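ATP-dependent DNA ligase (Mycobacterium tuberculosis, PDB 6NHX) joins DNA ends at the expense of ATP and, together with Ku, repairs double-strand breaks by non-homologous end joining. Local coordinates at residues Ala9-Thr14 against Ala181-Asp186; Ser24-Glu29 against Ala167-Ser172; Phe106-Leu111 against Lys129-Leu134. The protein carries 1 engineered substitution. All coordinates share one frame; numbering follows the deposited sequence.

Interaction 1: Ala9-Thr14 against Ala181-Asp186. With ATP (adenosine-5'-triphosphate), chain B.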
loop_
_atom_site.group_PDB
_atom_site.type_symbol
_atom_site.label_atom_id
_atom_site.label_comp_id
_atom_site.label_asym_id
_atom_site.label_seq_id
_atom_site.Cartn_x
_atom_site.Cartn_y
_atom_site.Cartn_z
ATOM N N ALA A 9 -13.184 -9.732 6.999
ATOM C CA ALA A 9 -11.980 -9.535 6.212
ATOM C C ALA A 9 -12.273 -8.526 5.112
ATOM O O ALA A 9 -13.411 -8.430 4.642
ATOM C CB ALA A 9 -11.515 -10.854 5.577
ATOM N N PRO A 10 -11.272 -7.755 4.695
ATOM C CA PRO A 10 -11.528 -6.682 3.727
ATOM C C PRO A 10 -11.866 -7.214 2.343
ATOM O O PRO A 10 -11.391 -8.270 1.914
ATOM C CB PRO A 10 -10.206 -5.907 3.694
ATOM C CG PRO A 10 -9.430 -6.371 4.890
ATOM C CD PRO A 10 -9.878 -7.770 5.160
ATOM N N MET A 11 -12.718 -6.457 1.660
ATOM C CA MET A 11 -12.975 -6.639 0.240
ATOM C C MET A 11 -11.764 -6.155 -0.554
ATOM O O MET A 11 -11.057 -5.232 -0.150
ATOM C CB MET A 11 -14.198 -5.798 -0.122
ATOM C CG MET A 11 -14.701 -5.968 -1.541
ATOM S SD MET A 11 -16.267 -5.096 -1.743
ATOM C CE MET A 11 -16.545 -5.338 -3.506
ATOM N N LEU A 12 -11.523 -6.784 -1.702
ATOM C CA LEU A 12 -10.325 -6.526 -2.494
ATOM C C LEU A 12 -10.700 -6.128 -3.918
ATOM O O LEU A 12 -11.776 -6.466 -4.413
ATOM C CB LEU A 12 -9.404 -7.748 -2.489
ATOM C CG LEU A 12 -8.928 -8.179 -1.098
ATOM C CD1 LEU A 12 -8.214 -9.527 -1.185
ATOM C CD2 LEU A 12 -8.020 -7.123 -0.472
ATOM N N ALA A 13 -9.779 -5.402 -4.566
ATOM C CA ALA A 13 -9.978 -4.843 -5.899
ATOM C C ALA A 13 -9.259 -5.676 -6.949
ATOM O O ALA A 13 -8.262 -6.342 -6.674
ATOM C CB ALA A 13 -9.461 -3.402 -5.985
ATOM N N THR A 14 -9.780 -5.622 -8.156
ATOM C CA THR A 14 -9.188 -6.325 -9.290
ATOM C C THR A 14 -8.325 -5.365 -10.095
ATOM O O THR A 14 -8.765 -4.254 -10.411
ATOM C CB THR A 14 -10.298 -6.834 -10.199
ATOM O OG1 THR A 14 -11.209 -7.637 -9.438
ATOM C CG2 THR A 14 -9.737 -7.691 -11.283
ATOM N N ALA A 181 -14.997 -7.934 -9.146
ATOM C CA ALA A 181 -15.009 -7.125 -10.358
ATOM C C ALA A 181 -15.633 -5.753 -10.140
ATOM O O ALA A 181 -15.439 -4.855 -10.968
ATOM C CB ALA A 181 -15.756 -7.861 -11.476
ATOM N N SER A 182 -16.345 -5.550 -9.034
ATOM C CA SER A 182 -16.972 -4.270 -8.746
ATOM C C SER A 182 -15.992 -3.234 -8.204
ATOM O O SER A 182 -16.378 -2.068 -8.037
ATOM C CB SER A 182 -18.106 -4.484 -7.747
ATOM O OG SER A 182 -17.588 -5.142 -6.599
ATOM N N TRP A 183 -14.757 -3.628 -7.891
ATOM C CA TRP A 183 -13.704 -2.704 -7.478
ATOM C C TRP A 183 -12.526 -2.902 -8.416
ATOM O O TRP A 183 -12.062 -4.031 -8.589
ATOM C CB TRP A 183 -13.219 -3.004 -6.052
ATOM C CG TRP A 183 -14.084 -2.574 -4.904
ATOM C CD1 TRP A 183 -15.408 -2.285 -4.927
ATOM C CD2 TRP A 183 -13.644 -2.378 -3.565
ATOM N NE1 TRP A 183 -15.837 -1.930 -3.657
ATOM C CE2 TRP A 183 -14.763 -1.986 -2.808
ATOM C CE3 TRP A 183 -12.410 -2.519 -2.925
ATOM C CZ2 TRP A 183 -14.679 -1.709 -1.431
ATOM C CZ3 TRP A 183 -12.323 -2.250 -1.569
ATOM C CH2 TRP A 183 -13.451 -1.850 -0.842
ATOM N N VAL A 184 -12.036 -1.814 -9.013
ATOM C CA VAL A 184 -10.967 -1.895 -10.007
ATOM C C VAL A 184 -9.834 -0.979 -9.564
ATOM O O VAL A 184 -10.060 0.211 -9.312
ATOM C CB VAL A 184 -11.476 -1.473 -11.392
ATOM C CG1 VAL A 184 -10.351 -1.575 -12.402
ATOM C CG2 VAL A 184 -12.661 -2.347 -11.820
ATOM N N LYS A 185 -8.625 -1.519 -9.448
ATOM C CA LYS A 185 -7.464 -0.760 -9.006
ATOM C C LYS A 185 -6.513 -0.518 -10.172
ATOM O O LYS A 185 -6.281 -1.418 -10.983
ATOM C CB LYS A 185 -6.725 -1.456 -7.852
ATOM C CG LYS A 185 -6.437 -2.926 -8.084
ATOM C CD LYS A 185 -5.482 -3.472 -7.034
ATOM C CE LYS A 185 -5.089 -4.906 -7.345
ATOM N NZ LYS A 185 -3.984 -5.387 -6.455
ATOM N N ASP A 186 -5.948 0.688 -10.237
ATOM C CA ASP A 186 -5.190 1.145 -11.401
ATOM C C ASP A 186 -4.139 2.134 -10.915
ATOM O O ASP A 186 -4.481 3.119 -10.265
ATOM C CB ASP A 186 -6.177 1.811 -12.378
ATOM C CG ASP A 186 -5.578 2.129 -13.721
ATOM O OD1 ASP A 186 -4.366 1.919 -13.905
ATOM O OD2 ASP A 186 -6.336 2.615 -14.590
HETATM P PG ATP B . -3.707 -6.513 -2.924
HETATM O O1G ATP B . -4.792 -5.988 -3.843
HETATM O O2G ATP B . -3.657 -8.022 -2.780
HETATM O O3G ATP B . -3.685 -5.793 -1.587
HETATM P PB ATP B . -1.223 -5.027 -3.365
HETATM O O1B ATP B . -0.064 -5.195 -4.314
HETATM O O2B ATP B . -0.996 -4.883 -1.876
HETATM O O3B ATP B . -2.296 -6.194 -3.661
HETATM P PA ATP B . -1.944 -2.764 -5.028
HETATM O O1A ATP B . -1.965 -3.552 -6.302
HETATM O O2A ATP B . -0.846 -1.812 -4.631
HETATM O O3A ATP B . -2.132 -3.799 -3.826
HETATM O "O5'" ATP B . -3.401 -2.092 -4.812
HETATM C "C5'" ATP B . -3.591 -1.077 -3.830
HETATM C "C4'" ATP B . -3.819 -1.682 -2.441
HETATM O "O4'" ATP B . -4.216 -0.616 -1.579
HETATM C "C3'" ATP B . -4.930 -2.710 -2.397
HETATM O "O3'" ATP B . -4.715 -3.565 -1.277
HETATM C "C2'" ATP B . -6.119 -1.838 -2.109
HETATM O "O2'" ATP B . -7.211 -2.567 -1.532
HETATM C "C1'" ATP B . -5.555 -0.813 -1.130
HETATM N N9 ATP B . -6.205 0.507 -1.265
HETATM C C8 ATP B . -5.577 1.708 -1.321
HETATM N N7 ATP B . -6.479 2.724 -1.409
HETATM C C5 ATP B . -7.698 2.151 -1.388
HETATM C C6 ATP B . -9.067 2.640 -1.470
HETATM N N6 ATP B . -9.311 3.948 -1.611
HETATM N N1 ATP B . -10.057 1.736 -1.424
HETATM C C2 ATP B . -9.835 0.422 -1.300
HETATM N N3 ATP B . -8.602 -0.103 -1.236
HETATM C C4 ATP B . -7.521 0.708 -1.295
#

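Interaction 2: Ser24-Glu29 against Ala167-Ser172. With ATP (adenosine-5'-triphosphate), chain B.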
loop_
_atom_site.group_PDB
_atom_site.type_symbol
_atom_site.label_atom_id
_atom_site.label_comp_id
_atom_site.label_asym_id
_atom_site.label_seq_id
_atom_site.Cartn_x
_atom_site.Cartn_y
_atom_site.Cartn_z
ATOM N N SER A 24 -21.571 7.629 -14.203
ATOM C CA SER A 24 -22.943 7.216 -13.923
ATOM C C SER A 24 -22.985 5.890 -13.172
ATOM O O SER A 24 -23.865 5.684 -12.331
ATOM C CB SER A 24 -23.753 7.139 -15.216
ATOM O OG SER A 24 -23.079 6.352 -16.181
ATOM N N GLN A 25 -22.040 4.988 -13.447
ATOM C CA GLN A 25 -22.001 3.705 -12.765
ATOM C C GLN A 25 -20.887 3.565 -11.737
ATOM O O GLN A 25 -20.974 2.669 -10.891
ATOM C CB GLN A 25 -21.899 2.553 -13.776
ATOM C CG GLN A 25 -23.219 2.235 -14.468
ATOM C CD GLN A 25 -23.362 2.944 -15.799
ATOM O OE1 GLN A 25 -24.370 3.604 -16.057
ATOM N NE2 GLN A 25 -22.350 2.815 -16.655
ATOM N N TRP A 26 -19.863 4.429 -11.759
ATOM C CA TRP A 26 -18.658 4.199 -10.978
ATOM C C TRP A 26 -18.293 5.436 -10.173
ATOM O O TRP A 26 -18.343 6.554 -10.693
ATOM C CB TRP A 26 -17.471 3.851 -11.892
ATOM C CG TRP A 26 -17.609 2.559 -12.582
ATOM C CD1 TRP A 26 -18.251 2.342 -13.754
ATOM C CD2 TRP A 26 -17.122 1.291 -12.140
ATOM N NE1 TRP A 26 -18.183 1.017 -14.087
ATOM C CE2 TRP A 26 -17.478 0.347 -13.120
ATOM C CE3 TRP A 26 -16.381 0.868 -11.034
ATOM C CZ2 TRP A 26 -17.145 -1.000 -13.015
ATOM C CZ3 TRP A 26 -16.052 -0.458 -10.926
ATOM C CH2 TRP A 26 -16.428 -1.385 -11.915
ATOM N N ALA A 27 -17.887 5.214 -8.927
ATOM C CA ALA A 27 -17.242 6.224 -8.100
ATOM C C ALA A 27 -15.741 5.986 -8.153
ATOM O O ALA A 27 -15.294 4.852 -8.350
ATOM C CB ALA A 27 -17.740 6.122 -6.656
ATOM N N PHE A 28 -14.963 7.055 -7.981
ATOM C CA PHE A 28 -13.511 6.979 -8.100
ATOM C C PHE A 28 -12.863 7.528 -6.841
ATOM O O PHE A 28 -13.179 8.643 -6.402
ATOM C CB PHE A 28 -13.041 7.751 -9.327
ATOM C CG PHE A 28 -13.655 7.242 -10.591
ATOM C CD1 PHE A 28 -13.279 6.015 -11.116
ATOM C CD2 PHE A 28 -14.655 7.956 -11.223
ATOM C CE1 PHE A 28 -13.877 5.531 -12.264
ATOM C CE2 PHE A 28 -15.265 7.468 -12.356
ATOM C CZ PHE A 28 -14.860 6.261 -12.891
ATOM N N GLU A 29 -11.982 6.730 -6.246
ATOM C CA GLU A 29 -11.244 7.120 -5.058
ATOM C C GLU A 29 -9.756 7.135 -5.360
ATOM O O GLU A 29 -9.283 6.396 -6.239
ATOM C CB GLU A 29 -11.467 6.094 -3.943
ATOM C CG GLU A 29 -12.870 6.058 -3.351
ATOM C CD GLU A 29 -12.972 5.100 -2.175
ATOM O OE1 GLU A 29 -14.072 4.568 -1.950
ATOM O OE2 GLU A 29 -11.957 4.877 -1.486
ATOM N N ALA A 167 -11.628 2.405 -8.612
ATOM C CA ALA A 167 -13.004 2.624 -9.024
ATOM C C ALA A 167 -13.895 1.613 -8.325
ATOM O O ALA A 167 -13.567 0.427 -8.248
ATOM C CB ALA A 167 -13.135 2.436 -10.537
ATOM N N LYS A 168 -15.033 2.080 -7.808
ATOM C CA LYS A 168 -15.967 1.210 -7.114
ATOM C C LYS A 168 -17.359 1.425 -7.685
ATOM O O LYS A 168 -17.810 2.567 -7.823
ATOM C CB LYS A 168 -15.928 1.481 -5.604
ATOM C CG LYS A 168 -14.541 1.241 -5.029
ATOM C CD LYS A 168 -14.441 1.668 -3.561
ATOM C CE LYS A 168 -13.045 1.429 -3.003
ATOM N NZ LYS A 168 -12.947 1.946 -1.600
ATOM N N ARG A 169 -18.024 0.335 -8.052
ATOM C CA ARG A 169 -19.348 0.464 -8.646
ATOM C C ARG A 169 -20.319 1.081 -7.649
ATOM O O ARG A 169 -20.386 0.674 -6.481
ATOM C CB ARG A 169 -19.855 -0.914 -9.061
ATOM C CG ARG A 169 -19.408 -1.353 -10.434
ATOM C CD ARG A 169 -20.244 -2.523 -10.963
ATOM N NE ARG A 169 -21.605 -2.092 -11.257
ATOM C CZ ARG A 169 -22.030 -1.698 -12.453
ATOM N NH1 ARG A 169 -21.201 -1.693 -13.491
ATOM N NH2 ARG A 169 -23.290 -1.309 -12.611
ATOM N N ARG A 170 -21.081 2.074 -8.108
ATOM C CA ARG A 170 -21.990 2.772 -7.206
ATOM C C ARG A 170 -23.056 1.843 -6.631
ATOM O O ARG A 170 -23.526 2.067 -5.509
ATOM C CB ARG A 170 -22.623 3.955 -7.935
ATOM C CG ARG A 170 -21.615 5.062 -8.228
ATOM C CD ARG A 170 -22.211 6.201 -9.027
ATOM N NE ARG A 170 -21.285 7.328 -9.128
ATOM C CZ ARG A 170 -21.057 8.209 -8.158
ATOM N NH1 ARG A 170 -21.692 8.106 -7.001
ATOM N NH2 ARG A 170 -20.188 9.194 -8.343
ATOM N N ASP A 171 -23.450 0.812 -7.371
ATOM C CA ASP A 171 -24.499 -0.106 -6.943
ATOM C C ASP A 171 -23.978 -1.315 -6.168
ATOM O O ASP A 171 -24.763 -2.225 -5.881
ATOM C CB ASP A 171 -25.333 -0.566 -8.153
ATOM C CG ASP A 171 -24.526 -1.380 -9.159
ATOM O OD1 ASP A 171 -25.052 -1.650 -10.263
ATOM O OD2 ASP A 171 -23.377 -1.764 -8.866
ATOM N N SER A 172 -22.688 -1.358 -5.818
ATOM C CA SER A 172 -22.085 -2.603 -5.358
ATOM C C SER A 172 -22.231 -2.806 -3.847
ATOM O O SER A 172 -22.115 -1.868 -3.050
ATOM C CB SER A 172 -20.610 -2.713 -5.779
ATOM O OG SER A 172 -19.808 -1.656 -5.289
HETATM P PG ATP B . -3.707 -6.513 -2.924
HETATM O O1G ATP B . -4.792 -5.988 -3.843
HETATM O O2G ATP B . -3.657 -8.022 -2.780
HETATM O O3G ATP B . -3.685 -5.793 -1.587
HETATM P PB ATP B . -1.223 -5.027 -3.365
HETATM O O1B ATP B . -0.064 -5.195 -4.314
HETATM O O2B ATP B . -0.996 -4.883 -1.876
HETATM O O3B ATP B . -2.296 -6.194 -3.661
HETATM P PA ATP B . -1.944 -2.764 -5.028
HETATM O O1A ATP B . -1.965 -3.552 -6.302
HETATM O O2A ATP B . -0.846 -1.812 -4.631
HETATM O O3A ATP B . -2.132 -3.799 -3.826
HETATM O "O5'" ATP B . -3.401 -2.092 -4.812
HETATM C "C5'" ATP B . -3.591 -1.077 -3.830
HETATM C "C4'" ATP B . -3.819 -1.682 -2.441
HETATM O "O4'" ATP B . -4.216 -0.616 -1.579
HETATM C "C3'" ATP B . -4.930 -2.710 -2.397
HETATM O "O3'" ATP B . -4.715 -3.565 -1.277
HETATM C "C2'" ATP B . -6.119 -1.838 -2.109
HETATM O "O2'" ATP B . -7.211 -2.567 -1.532
HETATM C "C1'" ATP B . -5.555 -0.813 -1.130
HETATM N N9 ATP B . -6.205 0.507 -1.265
HETATM C C8 ATP B . -5.577 1.708 -1.321
HETATM N N7 ATP B . -6.479 2.724 -1.409
HETATM C C5 ATP B . -7.698 2.151 -1.388
HETATM C C6 ATP B . -9.067 2.640 -1.470
HETATM N N6 ATP B . -9.311 3.948 -1.611
HETATM N N1 ATP B . -10.057 1.736 -1.424
HETATM C C2 ATP B . -9.835 0.422 -1.300
HETATM N N3 ATP B . -8.602 -0.103 -1.236
HETATM C C4 ATP B . -7.521 0.708 -1.295
HETATM O O HOH W 1 -23.287 1.205 -10.372
HETATM O O HOH W 2 -17.850 9.235 -10.391
#

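Interaction 3: Phe106-Leu111 against Lys129-Leu134. With ATP (adenosine-5'-triphosphate), chain B.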
loop_
_atom_site.group_PDB
_atom_site.type_symbol
_atom_site.label_atom_id
_atom_site.label_comp_id
_atom_site.label_asym_id
_atom_site.label_seq_id
_atom_site.Cartn_x
_atom_site.Cartn_y
_atom_site.Cartn_z
ATOM N N PHE A 106 -5.600 7.256 10.055
ATOM C CA PHE A 106 -6.527 6.318 9.441
ATOM C C PHE A 106 -7.393 7.090 8.458
ATOM O O PHE A 106 -8.060 8.056 8.841
ATOM C CB PHE A 106 -7.378 5.619 10.495
ATOM C CG PHE A 106 -8.410 4.686 9.912
ATOM C CD1 PHE A 106 -8.039 3.528 9.232
ATOM C CD2 PHE A 106 -9.758 4.978 10.025
ATOM C CE1 PHE A 106 -8.996 2.680 8.706
ATOM C CE2 PHE A 106 -10.719 4.127 9.483
ATOM C CZ PHE A 106 -10.343 2.992 8.842
ATOM N N TRP A 107 -7.338 6.701 7.184
ATOM C CA TRP A 107 -8.181 7.291 6.152
ATOM C C TRP A 107 -9.283 6.289 5.839
ATOM O O TRP A 107 -9.022 5.235 5.244
ATOM C CB TRP A 107 -7.378 7.634 4.897
ATOM C CG TRP A 107 -6.478 8.851 5.079
ATOM C CD1 TRP A 107 -6.198 9.498 6.251
ATOM C CD2 TRP A 107 -5.744 9.553 4.057
ATOM N NE1 TRP A 107 -5.347 10.561 6.022
ATOM C CE2 TRP A 107 -5.058 10.614 4.684
ATOM C CE3 TRP A 107 -5.608 9.391 2.678
ATOM C CZ2 TRP A 107 -4.250 11.501 3.978
ATOM C CZ3 TRP A 107 -4.797 10.284 1.978
ATOM C CH2 TRP A 107 -4.122 11.314 2.628
ATOM N N ALA A 108 -10.505 6.635 6.227
ATOM C CA ALA A 108 -11.638 5.736 6.060
ATOM C C ALA A 108 -12.215 5.867 4.658
ATOM O O ALA A 108 -12.354 6.979 4.130
ATOM C CB ALA A 108 -12.727 6.087 7.075
ATOM N N PHE A 109 -12.583 4.726 4.077
ATOM C CA PHE A 109 -13.250 4.725 2.780
ATOM C C PHE A 109 -14.477 3.829 2.693
ATOM O O PHE A 109 -15.124 3.792 1.636
ATOM C CB PHE A 109 -12.286 4.483 1.600
ATOM C CG PHE A 109 -11.354 3.306 1.767
ATOM C CD1 PHE A 109 -11.844 1.999 1.858
ATOM C CD2 PHE A 109 -9.960 3.498 1.750
ATOM C CE1 PHE A 109 -10.972 0.906 1.982
ATOM C CE2 PHE A 109 -9.088 2.413 1.872
ATOM C CZ PHE A 109 -9.590 1.123 1.988
ATOM N N ASP A 110 -14.841 3.141 3.772
ATOM C CA ASP A 110 -16.116 2.437 3.774
ATOM C C ASP A 110 -16.671 2.414 5.190
ATOM O O ASP A 110 -15.950 2.595 6.178
ATOM C CB ASP A 110 -16.050 1.036 3.155
ATOM C CG ASP A 110 -17.239 0.750 2.256
ATOM O OD1 ASP A 110 -18.359 1.202 2.606
ATOM O OD2 ASP A 110 -17.058 0.092 1.203
ATOM N N LEU A 111 -17.982 2.192 5.262
ATOM C CA LEU A 111 -18.719 2.101 6.514
ATOM C C LEU A 111 -19.524 0.819 6.428
ATOM O O LEU A 111 -20.358 0.669 5.521
ATOM C CB LEU A 111 -19.652 3.303 6.661
ATOM C CG LEU A 111 -20.517 3.341 7.925
ATOM C CD1 LEU A 111 -19.656 3.484 9.180
ATOM C CD2 LEU A 111 -21.511 4.489 7.843
ATOM N N LYS A 129 -22.572 7.982 1.452
ATOM C CA LYS A 129 -23.287 9.132 1.995
ATOM C C LYS A 129 -23.384 9.037 3.510
ATOM O O LYS A 129 -23.222 10.040 4.218
ATOM C CB LYS A 129 -24.669 9.264 1.349
ATOM C CG LYS A 129 -24.610 9.601 -0.133
ATOM C CD LYS A 129 -25.185 10.969 -0.441
ATOM C CE LYS A 129 -24.882 11.377 -1.880
ATOM N NZ LYS A 129 -23.479 11.860 -2.044
ATOM N N LEU A 130 -23.609 7.829 4.031
ATOM C CA LEU A 130 -23.645 7.671 5.483
ATOM C C LEU A 130 -22.282 7.938 6.107
ATOM O O LEU A 130 -22.184 8.563 7.170
ATOM C CB LEU A 130 -24.096 6.261 5.847
ATOM C CG LEU A 130 -25.534 5.891 5.534
ATOM C CD1 LEU A 130 -25.735 4.414 5.860
ATOM C CD2 LEU A 130 -26.495 6.746 6.332
ATOM N N LEU A 131 -21.217 7.458 5.463
ATOM C CA LEU A 131 -19.869 7.706 5.965
ATOM C C LEU A 131 -19.541 9.195 5.955
ATOM O O LEU A 131 -18.984 9.727 6.926
ATOM C CB LEU A 131 -18.886 6.935 5.090
ATOM C CG LEU A 131 -17.396 7.109 5.359
ATOM C CD1 LEU A 131 -17.053 6.634 6.772
ATOM C CD2 LEU A 131 -16.585 6.376 4.291
ATOM N N GLU A 132 -19.895 9.883 4.868
ATOM C CA GLU A 132 -19.605 11.307 4.766
ATOM C C GLU A 132 -20.325 12.076 5.860
ATOM O O GLU A 132 -19.743 12.970 6.489
ATOM C CB GLU A 132 -20.042 11.843 3.404
ATOM C CG GLU A 132 -19.341 11.275 2.202
ATOM C CD GLU A 132 -19.987 11.747 0.914
ATOM O OE1 GLU A 132 -19.332 11.662 -0.144
ATOM O OE2 GLU A 132 -21.152 12.209 0.959
ATOM N N THR A 133 -21.595 11.734 6.110
ATOM C CA THR A 133 -22.354 12.380 7.180
ATOM C C THR A 133 -21.687 12.162 8.531
ATOM O O THR A 133 -21.544 13.099 9.326
ATOM C CB THR A 133 -23.796 11.850 7.209
ATOM O OG1 THR A 133 -24.450 12.164 5.977
ATOM C CG2 THR A 133 -24.590 12.462 8.370
ATOM N N LEU A 134 -21.286 10.925 8.809
ATOM C CA LEU A 134 -20.606 10.613 10.062
ATOM C C LEU A 134 -19.327 11.425 10.206
ATOM O O LEU A 134 -19.045 11.987 11.273
ATOM C CB LEU A 134 -20.294 9.116 10.108
ATOM C CG LEU A 134 -19.564 8.629 11.362
ATOM C CD1 LEU A 134 -20.417 8.864 12.605
ATOM C CD2 LEU A 134 -19.176 7.157 11.251
HETATM P PG ATP B . -3.707 -6.513 -2.924
HETATM O O1G ATP B . -4.792 -5.988 -3.843
HETATM O O2G ATP B . -3.657 -8.022 -2.780
HETATM O O3G ATP B . -3.685 -5.793 -1.587
HETATM P PB ATP B . -1.223 -5.027 -3.365
HETATM O O1B ATP B . -0.064 -5.195 -4.314
HETATM O O2B ATP B . -0.996 -4.883 -1.876
HETATM O O3B ATP B . -2.296 -6.194 -3.661
HETATM P PA ATP B . -1.944 -2.764 -5.028
HETATM O O1A ATP B . -1.965 -3.552 -6.302
HETATM O O2A ATP B . -0.846 -1.812 -4.631
HETATM O O3A ATP B . -2.132 -3.799 -3.826
HETATM O "O5'" ATP B . -3.401 -2.092 -4.812
HETATM C "C5'" ATP B . -3.591 -1.077 -3.830
HETATM C "C4'" ATP B . -3.819 -1.682 -2.441
HETATM O "O4'" ATP B . -4.216 -0.616 -1.579
HETATM C "C3'" ATP B . -4.930 -2.710 -2.397
HETATM O "O3'" ATP B . -4.715 -3.565 -1.277
HETATM C "C2'" ATP B . -6.119 -1.838 -2.109
HETATM O "O2'" ATP B . -7.211 -2.567 -1.532
HETATM C "C1'" ATP B . -5.555 -0.813 -1.130
HETATM N N9 ATP B . -6.205 0.507 -1.265
HETATM C C8 ATP B . -5.577 1.708 -1.321
HETATM N N7 ATP B . -6.479 2.724 -1.409
HETATM C C5 ATP B . -7.698 2.151 -1.388
HETATM C C6 ATP B . -9.067 2.640 -1.470
HETATM N N6 ATP B . -9.311 3.948 -1.611
HETATM N N1 ATP B . -10.057 1.736 -1.424
HETATM C C2 ATP B . -9.835 0.422 -1.300
HETATM N N3 ATP B . -8.602 -0.103 -1.236
HETATM C C4 ATP B . -7.521 0.708 -1.295
#

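Interaction 1: Ala9-Thr14 against Ala181-Asp186
Met11 lays the end of its side chain over one face of the Trp183 indole, a Met-aromatic contact beside the parallel pairing of strands 12-15 and 184-187 in the nucleotidyltransferase domain of the ligase. CG of Met11 stands anti to the backbone N (chi1 -174°), and the extended chain beyond it brings SD and CE to the ring. CE is 3.6 Å from the centroid of the Trp183 five-membered ring and 18° off its normal, a CH-pi contact; CE also touches Ser182 OG. SD of Met11 is 3.9 Å from the same centroid, shifted toward the rim, where CE2 and NE1 are its nearest atoms. At the other end of the indole, Trp183 CZ3 reaches to 3.7 Å from ATP C2, and the ring of Trp183 has a cation-pi contact with Lys168. Two residues on from Met11, Ala13 again points to the other segment: its CB lies 3.8 Å from Trp183 CB and also touches CG of Lys185. The backbones are joined at the bridge of Thr14 with Val184. Thr14 N donates to Trp183 O at 2.8 Å, almost straight at 177°, and Lys185 N donates to Thr14 O at 2.9 Å. Thr14 OG1 is bonded to Cys180 O. The Lys185 chain starts with CG between its backbone N and carbonyl carbon, then runs extended past Ala13 O to the nucleotide, where NZ donates to two phosphates of one molecule, 2.8 Å to ATP O1G and 2.7 Å to ATP O1A.

Interaction 2: Ser24-Glu29 against Ala167-Ser172
Lys168 and Glu29 meet beside the antiparallel ladder of strands 26-31 and 164-169 and together hold the edge of the ATP base. CB of Lys168 leaves the sheet on the face shared with Ala27, and CG, anti to the carbonyl carbon (chi1 -60°), packs on Trp183 CD1. The chain is extended from there: CD passes 3.3 Å from Glu29 OE1, and CE lies 3.4 Å from ATP N1. At the tip, NZ donates to ATP N1 at 2.9 Å and forms a salt bridge with Glu29 OE1, also 2.9 Å, though weak as a hydrogen bond. OE1 is further held by Tyr124 OH, while Glu29 OE2 accepts from ATP N6 at 2.8 Å, close to straight at 169°. Behind this, Ala27 and Lys168 form a hydrogen-bonded pair, N to O in both directions. On the opposite face of the sheet, Arg169 CG sits over the six-membered ring of Trp26, 3.3 Å from its centroid and 13° off the normal. Beyond CG, the Arg169 chain bends at chi3, and its guanidinium grips Asp171 side-on, NE to OD2 and NH2 to OD1. The base is thus offered an acceptor at N6 and a donor at N1, which matches the donor-acceptor pattern of adenine and is consistent with recognition of that base.

Interaction 3: Phe106-Leu111 against Lys129-Leu134
Leu111 and Leu131 mark where helix 124-136 crosses strand 105-114, their CA atoms 5.7 Å apart and the two short axes 7.8 Å apart at 120°. The strand lies in the antiparallel sheet of the nucleotidyltransferase domain, and the helix covers it with Leu130, Leu131 and Leu134. Leu111 CG is anti to its backbone N (chi1 179°), and the two methyls above it part: CD2 packs on Leu130 CB at 3.7 Å, and CD1 meets Leu134 CD2 at 4.2 Å. The side chains of Leu111 and Leu130 cross at about a right angle. Leu131 comes in beside them, its CB 4.0 Å from Leu111 CB. Leu131 CD2 presses on a peptide link, 3.7 Å from both Phe109 C and Asp110 N, and its CD1 leans toward Ala108 CB. That peptide belongs to a classic beta bulge, in which Phe109 and Asp110 both face Asp78, and both residues send their CB away from the helix. Phe109 faces the nucleotide instead: CG lies between its backbone N and carbonyl carbon (chi1 49°), and the ring face lies against adenine, with ATP N1 over its centre and CE2 at 3.3 Å from ATP C6. Asp110 OD1 accepts from Leu111 N through its anti lone pair and forms a salt bridge with Arg127 of the same helix. No hydrogen bond joins the two segments, so the contact between them rests on apolar packing, while the strand's other side provides an aromatic surface for the base.

Overall arrangement
All three contacts lie in the nucleotidyltransferase domain and touch the same ATP at different points: interaction 1 the phosphates and C2, interaction 2 the N1 and N6 edge of the base, interaction 3 its flat face. Interactions 1 and 2 share one mixed sheet, in which strands 184-187 and 164-169 are neighbours, linked by probable backbone bonds from Ala167 N to Val184 O and from Arg169 N to Ser182 O. Interaction 3 joins a second sheet to a helix and is the most buried; the others are partly buried, with exposed residues at their margins. Interaction 1 pairs a parallel bridge with a Met-aromatic contact, interaction 2 an antiparallel ladder with a salt bridge, and leucines make the third. Phe109 lies against Glu29 and Lys168, bringing the two sheets together at adenine.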